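Side-chain contacts in exonuclease mut-7 homolog (Aedes aegypti, PDB 7JW2), which probably trims the 3' ends of Argonaute-bound microRNAs as a magnesium-dependent 3'-5' exoribonuclease, represented here by its exonuclease domain: residues V61-V66 with Y184-A189; V50-L55 with R175-E180; A23-L28 with K81-R86. All coordinates share one frame; numbering follows the deposited sequence.

Interaction 1: V61-V66 with Y184-A189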
ATOM      1  N   VAL A  61       7.543  -6.758 -13.006  1.00 17.63           N
ATOM      2  CA  VAL A  61       6.859  -5.735 -13.785  1.00 17.37           C
ATOM      3  C   VAL A  61       5.411  -5.682 -13.334  1.00 17.42           C
ATOM      4  O   VAL A  61       4.749  -6.722 -13.237  1.00 18.61           O
ATOM      5  CB  VAL A  61       6.942  -5.999 -15.297  1.00 17.16           C
ATOM      6  CG1 VAL A  61       6.272  -4.863 -16.044  1.00 17.16           C
ATOM      7  CG2 VAL A  61       8.399  -6.126 -15.730  1.00 18.44           C
ATOM      8  N   TYR A  62       4.935  -4.476 -13.037  1.00 14.49           N
ATOM      9  CA  TYR A  62       3.553  -4.233 -12.649  1.00 14.09           C
ATOM     10  C   TYR A  62       2.837  -3.474 -13.753  1.00 14.46           C
ATOM     11  O   TYR A  62       3.361  -2.499 -14.291  1.00 15.41           O
ATOM     12  CB  TYR A  62       3.500  -3.429 -11.351  1.00 16.09           C
ATOM     13  CG  TYR A  62       4.190  -4.102 -10.192  1.00 14.68           C
ATOM     14  CD1 TYR A  62       5.527  -3.841  -9.903  1.00 15.31           C
ATOM     15  CD2 TYR A  62       3.515  -4.999  -9.381  1.00 15.21           C
ATOM     16  CE1 TYR A  62       6.157  -4.452  -8.835  1.00 16.46           C
ATOM     17  CE2 TYR A  62       4.143  -5.615  -8.319  1.00 17.68           C
ATOM     18  CZ  TYR A  62       5.465  -5.340  -8.058  1.00 17.95           C
ATOM     19  OH  TYR A  62       6.096  -5.952  -6.998  1.00 20.80           O
ATOM     20  N   MET A  63       1.625  -3.900 -14.077  1.00 15.30           N
ATOM     21  CA  MET A  63       0.833  -3.230 -15.102  1.00 15.09           C
ATOM     22  C   MET A  63      -0.470  -2.792 -14.459  1.00 14.19           C
ATOM     23  O   MET A  63      -1.331  -3.637 -14.186  1.00 14.14           O
ATOM     24  CB  MET A  63       0.590  -4.157 -16.288  1.00 15.90           C
ATOM     25  CG  MET A  63       1.906  -4.560 -16.922  1.00 14.84           C
ATOM     26  SD  MET A  63       1.714  -5.612 -18.361  1.00 22.60           S
ATOM     27  CE  MET A  63       1.176  -7.124 -17.613  1.00 22.46           C
ATOM     28  N   ILE A  64      -0.599  -1.490 -14.187  1.00 13.98           N
ATOM     29  CA  ILE A  64      -1.815  -0.966 -13.567  1.00 14.35           C
ATOM     30  C   ILE A  64      -2.897  -0.864 -14.634  1.00 12.51           C
ATOM     31  O   ILE A  64      -2.750  -0.102 -15.601  1.00 14.22           O
ATOM     32  CB  ILE A  64      -1.581   0.404 -12.915  1.00 13.11           C
ATOM     33  CG1 ILE A  64      -0.398   0.381 -11.939  1.00 14.83           C
ATOM     34  CG2 ILE A  64      -2.887   0.891 -12.222  1.00 15.54           C
ATOM     35  CD1 ILE A  64       0.077   1.789 -11.607  1.00 15.99           C
ATOM     36  N   ASP A  65      -3.991  -1.615 -14.450  1.00 14.53           N
ATOM     37  CA  ASP A  65      -5.134  -1.570 -15.365  1.00 15.57           C
ATOM     38  C   ASP A  65      -6.020  -0.417 -14.917  1.00 13.46           C
ATOM     39  O   ASP A  65      -6.794  -0.541 -13.960  1.00 15.47           O
ATOM     40  CB  ASP A  65      -5.895  -2.889 -15.378  1.00 15.18           C
ATOM     41  CG  ASP A  65      -6.971  -2.912 -16.438  1.00 15.86           C
ATOM     42  OD1 ASP A  65      -7.447  -1.827 -16.811  1.00 16.49           O
ATOM     43  OD2 ASP A  65      -7.309  -4.013 -16.903  1.00 19.26           O
ATOM     44  N   VAL A  66      -5.870   0.728 -15.583  1.00 14.05           N
ATOM     45  CA  VAL A  66      -6.578   1.921 -15.145  1.00 14.45           C
ATOM     46  C   VAL A  66      -8.063   1.791 -15.436  1.00 17.66           C
ATOM     47  O   VAL A  66      -8.897   2.362 -14.725  1.00 19.43           O
ATOM     48  CB  VAL A  66      -5.960   3.161 -15.815  1.00 16.06           C
ATOM     49  CG1 VAL A  66      -6.741   4.419 -15.467  1.00 17.93           C
ATOM     50  CG2 VAL A  66      -4.483   3.304 -15.381  1.00 16.31           C
ATOM     51  N   TYR A 184       3.785  -7.192 -24.683  1.00 16.20           N
ATOM     52  CA  TYR A 184       4.360  -5.974 -25.236  1.00 14.38           C
ATOM     53  C   TYR A 184       4.415  -4.871 -24.183  1.00 16.71           C
ATOM     54  O   TYR A 184       5.426  -4.171 -24.062  1.00 16.37           O
ATOM     55  CB  TYR A 184       3.553  -5.524 -26.467  1.00 17.43           C
ATOM     56  CG  TYR A 184       3.854  -4.106 -26.883  1.00 16.22           C
ATOM     57  CD1 TYR A 184       4.931  -3.814 -27.717  1.00 17.13           C
ATOM     58  CD2 TYR A 184       3.097  -3.045 -26.400  1.00 17.44           C
ATOM     59  CE1 TYR A 184       5.232  -2.507 -28.075  1.00 16.06           C
ATOM     60  CE2 TYR A 184       3.387  -1.745 -26.749  1.00 18.63           C
ATOM     61  CZ  TYR A 184       4.459  -1.477 -27.575  1.00 17.73           C
ATOM     62  OH  TYR A 184       4.743  -0.182 -27.923  1.00 20.30           O
ATOM     63  N   ALA A 185       3.334  -4.699 -23.421  1.00 15.84           N
ATOM     64  CA  ALA A 185       3.294  -3.618 -22.439  1.00 14.04           C
ATOM     65  C   ALA A 185       4.339  -3.816 -21.351  1.00 15.11           C
ATOM     66  O   ALA A 185       4.992  -2.853 -20.927  1.00 15.54           O
ATOM     67  CB  ALA A 185       1.886  -3.508 -21.835  1.00 13.90           C
ATOM     68  N   ALA A 186       4.493  -5.050 -20.869  1.00 15.01           N
ATOM     69  CA  ALA A 186       5.452  -5.286 -19.795  1.00 14.67           C
ATOM     70  C   ALA A 186       6.877  -5.071 -20.289  1.00 15.39           C
ATOM     71  O   ALA A 186       7.704  -4.465 -19.590  1.00 15.76           O
ATOM     72  CB  ALA A 186       5.265  -6.695 -19.231  1.00 17.27           C
ATOM     73  N   LEU A 187       7.192  -5.567 -21.480  1.00 14.99           N
ATOM     74  CA  LEU A 187       8.535  -5.400 -22.007  1.00 15.52           C
ATOM     75  C   LEU A 187       8.841  -3.946 -22.346  1.00 15.72           C
ATOM     76  O   LEU A 187      10.009  -3.537 -22.288  1.00 17.48           O
ATOM     77  CB  LEU A 187       8.720  -6.300 -23.229  1.00 17.13           C
ATOM     78  CG  LEU A 187      10.141  -6.365 -23.790  1.00 17.29           C
ATOM     79  CD1 LEU A 187      11.145  -6.797 -22.726  1.00 19.43           C
ATOM     80  CD2 LEU A 187      10.166  -7.313 -24.986  1.00 17.79           C
ATOM     81  N   ASP A 188       7.827  -3.135 -22.691  1.00 16.35           N
ATOM     82  CA  ASP A 188       8.132  -1.764 -23.082  1.00 16.18           C
ATOM     83  C   ASP A 188       8.669  -0.970 -21.896  1.00 16.38           C
ATOM     84  O   ASP A 188       9.464  -0.045 -22.084  1.00 18.46           O
ATOM     85  CB  ASP A 188       6.914  -1.080 -23.713  1.00 19.20           C
ATOM     86  CG  ASP A 188       7.262  -0.397 -25.039  1.00 18.08           C
ATOM     87  OD1 ASP A 188       7.804  -1.076 -25.945  1.00 20.94           O
ATOM     88  OD2 ASP A 188       7.016   0.822 -25.165  1.00 21.23           O
ATOM     89  N   ALA A 189       8.264  -1.333 -20.678  1.00 15.25           N
ATOM     90  CA  ALA A 189       8.880  -0.740 -19.495  1.00 14.65           C
ATOM     91  C   ALA A 189      10.206  -1.424 -19.154  1.00 15.08           C
ATOM     92  O   ALA A 189      11.215  -0.744 -18.920  1.00 15.27           O
ATOM     93  CB  ALA A 189       7.904  -0.797 -18.315  1.00 15.39           C
TER

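Interaction 2: V50-L55 with R175-E180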
ATOM      1  N   VAL A  50      -6.184   6.832 -20.322  1.00 18.86           N
ATOM      2  CA  VAL A  50      -5.155   5.831 -20.053  1.00 17.70           C
ATOM      3  C   VAL A  50      -5.771   4.441 -19.980  1.00 15.51           C
ATOM      4  O   VAL A  50      -6.810   4.235 -19.336  1.00 19.00           O
ATOM      5  CB  VAL A  50      -4.423   6.145 -18.735  1.00 17.44           C
ATOM      6  CG1 VAL A  50      -3.249   5.168 -18.529  1.00 19.07           C
ATOM      7  CG2 VAL A  50      -3.920   7.567 -18.736  1.00 21.99           C
ATOM      8  N   SER A  51      -5.101   3.466 -20.604  1.00 14.12           N
ATOM      9  CA  SER A  51      -5.453   2.061 -20.431  1.00 14.47           C
ATOM     10  C   SER A  51      -4.575   1.375 -19.387  1.00 14.14           C
ATOM     11  O   SER A  51      -5.097   0.777 -18.440  1.00 14.20           O
ATOM     12  CB  SER A  51      -5.362   1.326 -21.780  1.00 15.67           C
ATOM     13  OG  SER A  51      -5.497  -0.074 -21.603  1.00 15.74           O
ATOM     14  N   LEU A  52      -3.252   1.467 -19.545  1.00 13.95           N
ATOM     15  CA  LEU A  52      -2.283   0.819 -18.670  1.00 13.06           C
ATOM     16  C   LEU A  52      -1.196   1.807 -18.296  1.00 12.60           C
ATOM     17  O   LEU A  52      -0.841   2.673 -19.094  1.00 13.25           O
ATOM     18  CB  LEU A  52      -1.601  -0.386 -19.345  1.00 14.41           C
ATOM     19  CG  LEU A  52      -2.451  -1.591 -19.749  1.00 15.22           C
ATOM     20  CD1 LEU A  52      -1.561  -2.610 -20.444  1.00 16.23           C
ATOM     21  CD2 LEU A  52      -3.124  -2.214 -18.540  1.00 16.98           C
ATOM     22  N   ILE A  53      -0.675   1.665 -17.073  1.00 11.97           N
ATOM     23  CA  ILE A  53       0.613   2.238 -16.678  1.00 12.76           C
ATOM     24  C   ILE A  53       1.499   1.095 -16.209  1.00 11.97           C
ATOM     25  O   ILE A  53       1.081   0.285 -15.370  1.00 14.59           O
ATOM     26  CB  ILE A  53       0.451   3.306 -15.585  1.00 13.41           C
ATOM     27  CG1 ILE A  53      -0.324   4.502 -16.146  1.00 15.07           C
ATOM     28  CG2 ILE A  53       1.832   3.763 -15.096  1.00 15.49           C
ATOM     29  CD1 ILE A  53      -0.780   5.456 -15.073  1.00 18.84           C
ATOM     30  N   GLN A  54       2.705   1.001 -16.768  1.00 12.32           N
ATOM     31  CA  GLN A  54       3.602  -0.116 -16.487  1.00 11.33           C
ATOM     32  C   GLN A  54       4.814   0.375 -15.701  1.00 10.95           C
ATOM     33  O   GLN A  54       5.463   1.344 -16.106  1.00 13.25           O
ATOM     34  CB  GLN A  54       4.065  -0.826 -17.767  1.00 13.61           C
ATOM     35  CG  GLN A  54       2.962  -1.301 -18.726  1.00 14.87           C
ATOM     36  CD  GLN A  54       2.684  -0.304 -19.838  1.00 15.50           C
ATOM     37  OE1 GLN A  54       1.724   0.464 -19.760  1.00 15.01           O
ATOM     38  NE2 GLN A  54       3.512  -0.322 -20.882  1.00 16.46           N
ATOM     39  N   LEU A  55       5.099  -0.297 -14.588  1.00 11.86           N
ATOM     40  CA  LEU A  55       6.222   0.038 -13.715  1.00 11.92           C
ATOM     41  C   LEU A  55       7.087  -1.197 -13.538  1.00 12.67           C
ATOM     42  O   LEU A  55       6.608  -2.217 -13.031  1.00 14.55           O
ATOM     43  CB  LEU A  55       5.730   0.544 -12.356  1.00 14.75           C
ATOM     44  CG  LEU A  55       4.674   1.646 -12.438  1.00 14.40           C
ATOM     45  CD1 LEU A  55       4.099   2.012 -11.073  1.00 16.26           C
ATOM     46  CD2 LEU A  55       5.221   2.881 -13.139  1.00 17.69           C
ATOM     47  N   ARG A 175     -11.138  -5.364 -23.337  1.00 20.88           N
ATOM     48  CA  ARG A 175     -10.947  -6.134 -22.120  1.00 20.24           C
ATOM     49  C   ARG A 175     -11.636  -7.486 -22.269  1.00 25.44           C
ATOM     50  O   ARG A 175     -12.795  -7.544 -22.725  1.00 27.45           O
ATOM     51  CB  ARG A 175     -11.488  -5.387 -20.894  1.00 20.70           C
ATOM     52  CG  ARG A 175     -10.641  -4.188 -20.431  1.00 21.47           C
ATOM     53  CD  ARG A 175      -9.235  -4.620 -20.030  1.00 19.14           C
ATOM     54  NE  ARG A 175      -8.428  -3.530 -19.475  1.00 16.08           N
ATOM     55  CZ  ARG A 175      -7.773  -2.646 -20.226  1.00 17.02           C
ATOM     56  NH1 ARG A 175      -7.866  -2.713 -21.552  1.00 17.68           N
ATOM     57  NH2 ARG A 175      -7.036  -1.695 -19.663  1.00 16.21           N
ATOM     58  N   PRO A 176     -10.965  -8.596 -21.915  1.00 23.16           N
ATOM     59  CA  PRO A 176      -9.564  -8.587 -21.453  1.00 22.43           C
ATOM     60  C   PRO A 176      -8.578  -8.290 -22.567  1.00 19.59           C
ATOM     61  O   PRO A 176      -8.853  -8.490 -23.748  1.00 21.75           O
ATOM     62  CB  PRO A 176      -9.347 -10.008 -20.929  1.00 23.00           C
ATOM     63  CG  PRO A 176     -10.401 -10.831 -21.607  1.00 29.41           C
ATOM     64  CD  PRO A 176     -11.577  -9.934 -21.817  1.00 30.20           C
ATOM     65  N   LEU A 177      -7.415  -7.782 -22.185  1.00 19.08           N
ATOM     66  CA  LEU A 177      -6.347  -7.638 -23.151  1.00 18.47           C
ATOM     67  C   LEU A 177      -5.824  -9.014 -23.552  1.00 18.75           C
ATOM     68  O   LEU A 177      -5.887  -9.980 -22.785  1.00 21.70           O
ATOM     69  CB  LEU A 177      -5.219  -6.779 -22.571  1.00 20.05           C
ATOM     70  CG  LEU A 177      -5.566  -5.303 -22.326  1.00 16.28           C
ATOM     71  CD1 LEU A 177      -4.556  -4.658 -21.370  1.00 16.74           C
ATOM     72  CD2 LEU A 177      -5.638  -4.531 -23.632  1.00 17.57           C
ATOM     73  N   ARG A 178      -5.300  -9.098 -24.766  1.00 19.34           N
ATOM     74  CA  ARG A 178      -4.719 -10.346 -25.237  1.00 21.19           C
ATOM     75  C   ARG A 178      -3.336 -10.530 -24.636  1.00 21.52           C
ATOM     76  O   ARG A 178      -2.656  -9.559 -24.294  1.00 20.50           O
ATOM     77  CB  ARG A 178      -4.616 -10.367 -26.763  1.00 21.48           C
ATOM     78  CG  ARG A 178      -5.931 -10.213 -27.513  1.00 26.56           C
ATOM     79  CD  ARG A 178      -5.662 -10.167 -29.001  1.00 33.45           C
ATOM     80  NE  ARG A 178      -5.895  -8.841 -29.562  1.00 37.82           N
ATOM     81  CZ  ARG A 178      -4.940  -8.010 -29.974  1.00 34.40           C
ATOM     82  NH1 ARG A 178      -3.644  -8.345 -29.883  1.00 31.68           N
ATOM     83  NH2 ARG A 178      -5.287  -6.829 -30.474  1.00 33.39           N
ATOM     84  N   LYS A 179      -2.907 -11.792 -24.526  1.00 20.43           N
ATOM     85  CA  LYS A 179      -1.608 -12.063 -23.921  1.00 24.19           C
ATOM     86  C   LYS A 179      -0.481 -11.357 -24.666  1.00 20.28           C
ATOM     87  O   LYS A 179       0.492 -10.919 -24.042  1.00 21.46           O
ATOM     88  CB  LYS A 179      -1.352 -13.572 -23.851  1.00 26.46           C
ATOM     89  CG  LYS A 179      -1.325 -14.302 -25.173  1.00 33.45           C
ATOM     90  CD  LYS A 179      -1.125 -15.797 -24.932  1.00 36.37           C
ATOM     91  CE  LYS A 179      -0.417 -16.470 -26.096  1.00 41.95           C
ATOM     92  NZ  LYS A 179      -1.387 -16.911 -27.128  1.00 44.92           N
ATOM     93  N   GLU A 180      -0.602 -11.200 -25.984  1.00 22.18           N
ATOM     94  CA  GLU A 180       0.444 -10.514 -26.736  1.00 20.92           C
ATOM     95  C   GLU A 180       0.496  -9.030 -26.393  1.00 20.74           C
ATOM     96  O   GLU A 180       1.580  -8.428 -26.418  1.00 20.44           O
ATOM     97  CB  GLU A 180       0.225 -10.712 -28.239  1.00 23.01           C
ATOM     98  CG  GLU A 180       0.318 -12.165 -28.695  1.00 32.45           C
ATOM     99  CD  GLU A 180      -0.978 -12.946 -28.479  1.00 34.20           C
ATOM    100  OE1 GLU A 180      -0.942 -14.196 -28.579  1.00 40.88           O
ATOM    101  OE2 GLU A 180      -2.029 -12.320 -28.207  1.00 28.82           O
TER

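Interaction 3: A23-L28 with K81-R86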
ATOM      1  N   ALA A  23      -0.029  -3.741  -2.751  1.00 13.43           N
ATOM      2  CA  ALA A  23       1.084  -4.687  -2.758  1.00 14.36           C
ATOM      3  C   ALA A  23       2.193  -4.207  -3.689  1.00 13.68           C
ATOM      4  O   ALA A  23       3.388  -4.293  -3.356  1.00 14.44           O
ATOM      5  CB  ALA A  23       0.597  -6.077  -3.175  1.00 16.89           C
ATOM      6  N   MET A  24       1.814  -3.668  -4.848  1.00 13.69           N
ATOM      7  CA  MET A  24       2.787  -3.046  -5.745  1.00 13.48           C
ATOM      8  C   MET A  24       3.505  -1.887  -5.058  1.00 14.24           C
ATOM      9  O   MET A  24       4.739  -1.781  -5.117  1.00 13.34           O
ATOM     10  CB  MET A  24       2.079  -2.564  -7.015  1.00 13.06           C
ATOM     11  CG  MET A  24       2.962  -1.682  -7.893  1.00 13.21           C
ATOM     12  SD  MET A  24       1.977  -0.855  -9.168  1.00 15.00           S
ATOM     13  CE  MET A  24       1.242   0.468  -8.177  1.00 15.04           C
ATOM     14  N   LEU A  25       2.748  -0.992  -4.418  1.00 13.74           N
ATOM     15  CA  LEU A  25       3.351   0.164  -3.759  1.00 15.06           C
ATOM     16  C   LEU A  25       4.334  -0.279  -2.686  1.00 14.32           C
ATOM     17  O   LEU A  25       5.388   0.336  -2.504  1.00 14.85           O
ATOM     18  CB  LEU A  25       2.270   1.061  -3.153  1.00 16.12           C
ATOM     19  CG  LEU A  25       2.728   2.479  -2.792  1.00 17.70           C
ATOM     20  CD1 LEU A  25       3.209   3.186  -4.064  1.00 20.69           C
ATOM     21  CD2 LEU A  25       1.600   3.277  -2.153  1.00 20.59           C
ATOM     22  N   SER A  26       4.010  -1.354  -1.970  1.00 13.31           N
ATOM     23  CA  SER A  26       4.907  -1.870  -0.943  1.00 14.41           C
ATOM     24  C   SER A  26       6.277  -2.212  -1.517  1.00 15.00           C
ATOM     25  O   SER A  26       7.309  -1.913  -0.900  1.00 17.67           O
ATOM     26  CB  SER A  26       4.280  -3.102  -0.291  1.00 15.47           C
ATOM     27  OG  SER A  26       5.189  -3.717   0.602  1.00 18.63           O
ATOM     28  N   ASP A  27       6.307  -2.840  -2.694  1.00 13.96           N
ATOM     29  CA  ASP A  27       7.573  -3.155  -3.351  1.00 14.88           C
ATOM     30  C   ASP A  27       8.244  -1.887  -3.866  1.00 16.07           C
ATOM     31  O   ASP A  27       9.419  -1.626  -3.569  1.00 16.97           O
ATOM     32  CB  ASP A  27       7.313  -4.148  -4.490  1.00 17.28           C
ATOM     33  CG  ASP A  27       8.556  -4.461  -5.314  1.00 21.57           C
ATOM     34  OD1 ASP A  27       9.687  -4.197  -4.852  1.00 23.11           O
ATOM     35  OD2 ASP A  27       8.399  -4.992  -6.435  1.00 20.46           O
ATOM     36  N   LEU A  28       7.505  -1.061  -4.604  1.00 15.07           N
ATOM     37  CA  LEU A  28       8.128   0.044  -5.327  1.00 15.06           C
ATOM     38  C   LEU A  28       8.659   1.128  -4.403  1.00 19.00           C
ATOM     39  O   LEU A  28       9.653   1.788  -4.744  1.00 18.38           O
ATOM     40  CB  LEU A  28       7.145   0.666  -6.315  1.00 14.25           C
ATOM     41  CG  LEU A  28       6.698  -0.271  -7.422  1.00 16.42           C
ATOM     42  CD1 LEU A  28       5.795   0.482  -8.390  1.00 17.17           C
ATOM     43  CD2 LEU A  28       7.882  -0.862  -8.175  1.00 16.13           C
ATOM     44  N   LYS A  81       3.524  10.326  -4.704  1.00 15.39           N
ATOM     45  CA  LYS A  81       4.384  10.728  -3.599  1.00 17.36           C
ATOM     46  C   LYS A  81       5.475   9.703  -3.321  1.00 17.95           C
ATOM     47  O   LYS A  81       6.615  10.073  -3.004  1.00 20.54           O
ATOM     48  CB  LYS A  81       3.545  10.950  -2.350  1.00 18.62           C
ATOM     49  CG  LYS A  81       4.369  11.060  -1.087  1.00 20.66           C
ATOM     50  CD  LYS A  81       3.482  11.432   0.054  1.00 27.12           C
ATOM     51  CE  LYS A  81       4.282  11.796   1.276  1.00 33.59           C
ATOM     52  NZ  LYS A  81       3.344  11.741   2.417  1.00 37.53           N
ATOM     53  N   ASN A  82       5.151   8.415  -3.389  1.00 17.95           N
ATOM     54  CA  ASN A  82       6.062   7.391  -2.899  1.00 19.10           C
ATOM     55  C   ASN A  82       6.924   6.777  -3.991  1.00 21.08           C
ATOM     56  O   ASN A  82       7.820   5.976  -3.672  1.00 21.82           O
ATOM     57  CB  ASN A  82       5.283   6.314  -2.152  1.00 19.58           C
ATOM     58  CG  ASN A  82       4.750   6.821  -0.837  1.00 23.32           C
ATOM     59  OD1 ASN A  82       5.514   7.031   0.105  1.00 23.70           O
ATOM     60  ND2 ASN A  82       3.442   7.055  -0.766  1.00 23.74           N
ATOM     61  N   VAL A  83       6.724   7.171  -5.253  1.00 18.09           N
ATOM     62  CA  VAL A  83       7.540   6.676  -6.359  1.00 19.40           C
ATOM     63  C   VAL A  83       8.000   7.826  -7.252  1.00 18.72           C
ATOM     64  O   VAL A  83       9.203   8.048  -7.420  1.00 17.85           O
ATOM     65  CB  VAL A  83       6.779   5.615  -7.182  1.00 19.14           C
ATOM     66  CG1 VAL A  83       7.581   5.197  -8.415  1.00 22.37           C
ATOM     67  CG2 VAL A  83       6.459   4.397  -6.308  1.00 20.28           C
ATOM     68  N   PHE A  84       7.063   8.567  -7.849  1.00 17.87           N
ATOM     69  CA  PHE A  84       7.452   9.446  -8.949  1.00 19.66           C
ATOM     70  C   PHE A  84       8.077  10.752  -8.482  1.00 23.60           C
ATOM     71  O   PHE A  84       9.080  11.197  -9.061  1.00 24.34           O
ATOM     72  CB  PHE A  84       6.255   9.715  -9.850  1.00 19.29           C
ATOM     73  CG  PHE A  84       5.987   8.604 -10.788  1.00 17.97           C
ATOM     74  CD1 PHE A  84       5.334   7.464 -10.349  1.00 19.92           C
ATOM     75  CD2 PHE A  84       6.453   8.655 -12.092  1.00 20.44           C
ATOM     76  CE1 PHE A  84       5.103   6.406 -11.207  1.00 20.04           C
ATOM     77  CE2 PHE A  84       6.226   7.608 -12.960  1.00 21.13           C
ATOM     78  CZ  PHE A  84       5.553   6.475 -12.521  1.00 22.43           C
ATOM     79  N   ASN A  85       7.516  11.385  -7.459  1.00 18.73           N
ATOM     80  CA  ASN A  85       7.998  12.692  -7.008  1.00 20.60           C
ATOM     81  C   ASN A  85       9.016  12.578  -5.894  1.00 25.36           C
ATOM     82  O   ASN A  85       8.981  13.334  -4.916  1.00 32.20           O
ATOM     83  CB  ASN A  85       6.814  13.550  -6.575  1.00 20.09           C
ATOM     84  CG  ASN A  85       5.896  13.885  -7.724  1.00 21.29           C
ATOM     85  OD1 ASN A  85       6.314  13.908  -8.884  1.00 20.93           O
ATOM     86  ND2 ASN A  85       4.634  14.144  -7.411  1.00 21.54           N
ATOM     87  N   ARG A  86       9.913  11.611  -6.006  1.00 25.90           N
ATOM     88  CA  ARG A  86      10.976  11.387  -5.040  1.00 24.46           C
ATOM     89  C   ARG A  86      12.317  11.554  -5.732  1.00 23.31           C
ATOM     90  O   ARG A  86      12.579  10.903  -6.749  1.00 24.93           O
ATOM     91  CB  ARG A  86      10.877   9.992  -4.446  1.00 24.43           C
ATOM     92  CG  ARG A  86       9.753   9.817  -3.484  1.00 27.37           C
ATOM     93  CD  ARG A  86       9.726   8.397  -3.011  1.00 26.58           C
ATOM     94  NE  ARG A  86      10.974   8.020  -2.348  1.00 24.62           N
ATOM     95  CZ  ARG A  86      11.230   6.786  -1.939  1.00 22.54           C
ATOM     96  NH1 ARG A  86      10.335   5.829  -2.149  1.00 25.51           N
ATOM     97  NH2 ARG A  86      12.378   6.505  -1.333  1.00 23.16           N
TER

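Interaction 1: V61-V66 with Y184-A189
Val61 opens the strand by leaning its CG1 methyl against the helix segment 184-189, where it meets Ala186 CB at 3.8 Å. That methyl sits anti to the backbone N (chi1 -177°) and also lies close to the Ala186 carbonyl oxygen, so it rests beside the helix backbone as well as on the alanine methyl. Tyr62 turns the other way: its ring packs against helix 18-28 on the far side of the sheet, and its OH is hydrogen-bonded to Asp27.

Met63 brings the strand back to helix 179-205. Its CG stands beside the backbone N and the chain runs on extended through chi2 (-178°), which carries SD out to the helix; the bend at chi3 only turns CE. SD lies 3.8 Å from Ala186 CB and 4.1 Å from Ala185 CB, bridging two consecutive alanines. The small methyls let the helix come near, and the short-segment axes approach to 8.6 Å at an angle of 122°.

Ile64 again belongs to the helix 18-28 side, touching Met24. Asp65 closes the strand as an N-cap, its OD1 bonded to Val68 N while OD2 forms a salt bridge with Arg175. The side-chain contacts between strand and helix are apolar and buried: a helix packed through its alanines onto one face of a mixed sheet, with another helix behind, as in the RNase H-like fold of the 3'-5' exonucleases.

Interaction 2: V50-L55 with R175-E180
The guanidinium of Arg175 meets Ser51 at its edge and carries the CD1 methyl of Leu177 over one face. Ser51 OG lies almost in the guanidinium plane, 6° out of it, and accepts a hydrogen bond from NH2 at 3.0 Å that is nearly straight, with an N-H...O angle of 168°. Leu177 CD1 stands 3.8 Å above the plane, displaced toward the rim. Leu52 CD2 approaches the same group obliquely, 4.1 Å from Arg175 NH2.

The serine oxygen reaches the arginine because it stands anti to its own backbone N (chi1 171°). The same hydroxyl donates to the carbonyl of Trp172 while accepting from Arg175. The arginine chain bends at chi2 and runs extended through chi3, which brings the guanidinium edge to Ser51.

Beside this polar edge, Leu52 and Leu177 point their branches at each other, tip to tip, with CD1 to CD1 at 3.7 Å. A classic beta bulge sets Ser51 and Leu52 together opposite Glu39 of strand 33-40, which helps explain how two successive residues of one strand serve the same contact.

Each guanidinium nitrogen has a partner: NH2 holds Ser51, NH1 the Trp172 carbonyl, and NE the carboxylate of Asp65 in a salt bridge. Such a set fixes the rotation of the flat group, and Asp65 probably balances its charge beside the apolar side chains of Leu52 and Leu177.

Interaction 3: A23-L28 with K81-R86
Leu28 and Val83 mark the nearest approach of the two backbones, their CA atoms 6.7 Å apart, while the CA atoms of Leu25 and Asn82, one helical turn back on the first segment, stand 7.8 Å apart. Residues 23-28 form the regular last stretch of helix 18-28. Opposite them helix 73-84 is running out: it widens into a pi-type turn at 81-84 before the chain leaves helical geometry at Asn85.

Val83 makes the closest side-chain contact through one methyl. CG2 stands anti to the carbonyl carbon and enters between two residues of the facing helix, 3.8 Å from Leu28 CB and 4.1 Å from Leu25 CD1. The Leu25 and Val83 side chains run past one another in opposing senses, touching along their flanks. With its CG anti to the backbone N (chi1 -163°), Leu25 can also set CD1 against Asn82 CB, at 4.2 Å.

Polar groups tie off the helix end beside this apolar patch. Arg86 folds back to give a hydrogen bond from NH1 to Asn82 O, 2.9 Å long; the oxygen lies 5° out of the guanidinium plane, although the donor is tilted 34° from the carbonyl plane. NH1 also serves Cys29 O, just beyond the first helix, and NH2 pairs with Asp88. Asn82 OD1 is bonded to Lys18 of the second subunit.

On the outer side, Ser26 OG is hydrogen-bonded to the backbone O of Asp19 of that subunit. Inward, Leu28 rests on Leu55 of strand 50-56 and Tyr62 of strand 61-65, and Phe84 joins it on Leu55, so both helices pack on the same face of the sheet.

Overall arrangement
Interactions 1 and 2 share one face of the sheet: neighbouring strands 61-65 and 50-56 meet helix 179-205 and the loop leading into it, with centres about 7 Å apart. Interaction 3 lies across the sheet, helix against helix, its centre about 15 Å from that of interaction 1. All three are buried, yet their chemistry differs. Interaction 1, nearest the chain's centre, is apolar; interaction 2 adds an arginine hydrogen-bond and salt-bridge network in which Asp65, from the strand of interaction 1, takes part; interaction 3 is apolar between its segments but borders the second subunit. The same strands join the faces: Met63 and Leu52 serve helix 179-205 and its lead-in, Tyr62 and Leu55 interaction 3's helices.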